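Local coordinates for protein type C neurotoxin (Clostridium botulinum, PDB 3PME) that probably binds ganglioside and phospholipid at the nerve-cell surface, as the receptor-binding domain of a mosaic botulinum neurotoxin, at residues E236-N241 / L267-P272. Sequence-based numbering, arbitrary orientation.
With SO4 (sulfate ion), chain C.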
loop_
_atom_site.group_PDB
_atom_site.type_symbol
_atom_site.label_atom_id
_atom_site.label_comp_id
_atom_site.label_asym_id
_atom_site.label_seq_id
_atom_site.Cartn_x
_atom_site.Cartn_y
_atom_site.Cartn_z
ATOM N N GLU A 236 -2.434 3.379 15.928
ATOM C CA GLU A 236 -3.626 4.183 15.724
ATOM C C GLU A 236 -3.937 4.284 14.240
ATOM O O GLU A 236 -3.053 4.553 13.421
ATOM C CB GLU A 236 -3.474 5.569 16.349
ATOM C CG GLU A 236 -3.493 5.489 17.867
ATOM C CD GLU A 236 -3.487 6.844 18.553
ATOM O OE1 GLU A 236 -3.539 7.873 17.854
ATOM O OE2 GLU A 236 -3.439 6.861 19.805
ATOM N N TYR A 237 -5.200 4.067 13.906
ATOM C CA TYR A 237 -5.663 4.225 12.524
ATOM C C TYR A 237 -6.914 5.055 12.464
ATOM O O TYR A 237 -7.810 4.883 13.296
ATOM C CB TYR A 237 -5.998 2.874 11.891
ATOM C CG TYR A 237 -4.801 1.985 11.734
ATOM C CD1 TYR A 237 -3.837 2.255 10.766
ATOM C CD2 TYR A 237 -4.633 0.872 12.541
ATOM C CE1 TYR A 237 -2.714 1.427 10.620
ATOM C CE2 TYR A 237 -3.532 0.055 12.404
ATOM C CZ TYR A 237 -2.577 0.331 11.446
ATOM O OH TYR A 237 -1.489 -0.497 11.329
ATOM N N TYR A 238 -7.000 5.936 11.475
ATOM C CA TYR A 238 -8.284 6.525 11.136
ATOM C C TYR A 238 -8.985 5.519 10.255
ATOM O O TYR A 238 -8.606 5.309 9.085
ATOM C CB TYR A 238 -8.105 7.873 10.443
ATOM C CG TYR A 238 -7.330 8.856 11.299
ATOM C CD1 TYR A 238 -7.973 9.597 12.296
ATOM C CD2 TYR A 238 -5.957 9.016 11.137
ATOM C CE1 TYR A 238 -7.260 10.486 13.091
ATOM C CE2 TYR A 238 -5.242 9.908 11.925
ATOM C CZ TYR A 238 -5.901 10.630 12.901
ATOM O OH TYR A 238 -5.181 11.509 13.680
ATOM N N MET A 239 -9.968 4.847 10.836
ATOM C CA MET A 239 -10.718 3.824 10.131
ATOM C C MET A 239 -11.751 4.477 9.222
ATOM O O MET A 239 -12.554 5.284 9.677
ATOM C CB MET A 239 -11.394 2.897 11.134
ATOM C CG MET A 239 -12.216 1.792 10.507
ATOM S SD MET A 239 -12.857 0.729 11.821
ATOM C CE MET A 239 -13.709 -0.523 10.863
ATOM N N ILE A 240 -11.707 4.149 7.936
ATOM C CA ILE A 240 -12.666 4.698 6.994
ATOM C C ILE A 240 -13.344 3.615 6.172
ATOM O O ILE A 240 -12.775 2.552 5.907
ATOM C CB ILE A 240 -12.018 5.721 6.021
ATOM C CG1 ILE A 240 -10.835 5.092 5.283
ATOM C CG2 ILE A 240 -11.590 6.976 6.781
ATOM C CD1 ILE A 240 -10.464 5.826 3.988
ATOM N N ASN A 241 -14.575 3.894 5.779
ATOM C CA ASN A 241 -15.212 3.134 4.733
ATOM C C ASN A 241 -14.719 3.628 3.373
ATOM O O ASN A 241 -14.537 4.826 3.172
ATOM C CB ASN A 241 -16.722 3.287 4.820
ATOM C CG ASN A 241 -17.437 2.370 3.868
ATOM O OD1 ASN A 241 -17.766 2.752 2.746
ATOM N ND2 ASN A 241 -17.650 1.132 4.296
ATOM N N LEU A 267 -6.614 13.792 5.439
ATOM C CA LEU A 267 -6.764 12.372 5.745
ATOM C C LEU A 267 -6.734 12.077 7.235
ATOM O O LEU A 267 -7.350 11.118 7.696
ATOM C CB LEU A 267 -5.652 11.568 5.080
ATOM C CG LEU A 267 -5.628 11.557 3.562
ATOM C CD1 LEU A 267 -4.448 10.735 3.109
ATOM C CD2 LEU A 267 -6.936 10.971 3.064
ATOM N N TYR A 268 -5.973 12.855 7.996
ATOM C CA TYR A 268 -5.854 12.588 9.416
ATOM C C TYR A 268 -6.908 13.427 10.105
ATOM O O TYR A 268 -6.770 14.651 10.207
ATOM C CB TYR A 268 -4.457 12.926 9.939
ATOM C CG TYR A 268 -3.323 12.241 9.199
ATOM C CD1 TYR A 268 -3.454 10.940 8.724
ATOM C CD2 TYR A 268 -2.113 12.895 9.006
ATOM C CE1 TYR A 268 -2.408 10.319 8.057
ATOM C CE2 TYR A 268 -1.061 12.280 8.341
ATOM C CZ TYR A 268 -1.216 10.999 7.870
ATOM O OH TYR A 268 -0.154 10.400 7.216
ATOM N N THR A 269 -7.958 12.755 10.572
ATOM C CA THR A 269 -9.175 13.432 11.019
ATOM C C THR A 269 -9.295 13.410 12.555
ATOM O O THR A 269 -8.534 14.091 13.239
ATOM C CB THR A 269 -10.424 12.831 10.339
ATOM O OG1 THR A 269 -10.483 11.424 10.610
ATOM C CG2 THR A 269 -10.361 13.049 8.808
ATOM N N LYS A 270 -10.231 12.626 13.088
ATOM C CA LYS A 270 -10.469 12.551 14.534
ATOM C C LYS A 270 -10.792 11.126 14.973
ATOM O O LYS A 270 -11.202 10.285 14.158
ATOM C CB LYS A 270 -11.663 13.440 14.915
ATOM C CG LYS A 270 -11.489 14.909 14.623
ATOM C CD LYS A 270 -12.718 15.683 15.069
ATOM C CE LYS A 270 -13.189 15.188 16.415
ATOM N NZ LYS A 270 -13.959 16.234 17.150
ATOM N N ASN A 271 -10.660 10.883 16.278
ATOM C CA ASN A 271 -11.034 9.606 16.885
ATOM C C ASN A 271 -10.424 8.370 16.217
ATOM O O ASN A 271 -11.142 7.452 15.835
ATOM C CB ASN A 271 -12.560 9.448 16.938
ATOM C CG ASN A 271 -13.246 10.609 17.636
ATOM O OD1 ASN A 271 -12.667 11.259 18.511
ATOM N ND2 ASN A 271 -14.495 10.861 17.269
ATOM N N PRO A 272 -9.099 8.319 16.111
ATOM C CA PRO A 272 -8.502 7.088 15.604
ATOM C C PRO A 272 -8.818 5.919 16.515
ATOM O O PRO A 272 -9.014 6.092 17.730
ATOM C CB PRO A 272 -6.999 7.394 15.614
ATOM C CG PRO A 272 -6.847 8.438 16.688
ATOM C CD PRO A 272 -8.087 9.282 16.578
HETATM S S SO4 C . -16.933 14.072 18.184
HETATM O O1 SO4 C . -17.468 14.501 16.890
HETATM O O2 SO4 C . -15.973 12.995 18.023
HETATM O O3 SO4 C . -16.266 15.211 18.810
HETATM O O4 SO4 C . -18.025 13.611 19.039
HETATM O O HOH W 1 -6.674 12.665 15.783
HETATM O O HOH W 2 -11.169 5.701 13.420
#
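Tyr238, on strand 238-241, reaches into the loop 267-272, whose backbone curls round its ring and comes nearest at Pro272, with the two CA atoms 4.5 Å apart. With CG anti to its own carbonyl carbon (chi1 -58°), Tyr238 carries its ring between two layers of that loop. Over one face lies the backbone of Tyr268 and Thr269: Tyr268 CA makes a CH-pi contact 4.0 Å from the ring centroid, and Thr269 N sits above the rim near CE1. On the opposite face Pro272 CB makes a second CH-pi contact, 4.2 Å from the centroid. Tyrosine suits this slot because a flat ring fills it while its hydroxyl reaches water 1, 2.8 Å from Tyr238 OH and in the plane of the ring. In this construct His416 of the C-terminal His tag also hydrogen-bonds Tyr238 OH. Proline offers a rigid, apolar surface to the ring. Its CG also lies 3.6 Å from Glu236 OE1, the extended, exposed glutamate running alongside the proline. The rings of Tyr238 and Tyr268, planes at 27° and centroids 5.9 Å apart, barely overlap; the side chains come closest at Tyr238 CE2 and Tyr268 CB, 3.7 Å apart. Water 2 accepts from Met239 N and lies 3.0 Å from Asn271 O, to which it can donate. Farther out, Lys270 NZ and Asn271 ND2 both donate to a sulfate, probably from the crystallisation liquor. The contact belongs to the C-terminal receptor-binding domain, of the beta-trefoil type. Strand 238-241 pairs antiparallel with strand 403-406, Tyr237 bonds through its backbone to Ile273 of strand 273-277, and Tyr268 reaches the C-terminal segment, its hydroxyl bonded to Trp412 O and its ring edge-to-face with the Trp412 ring.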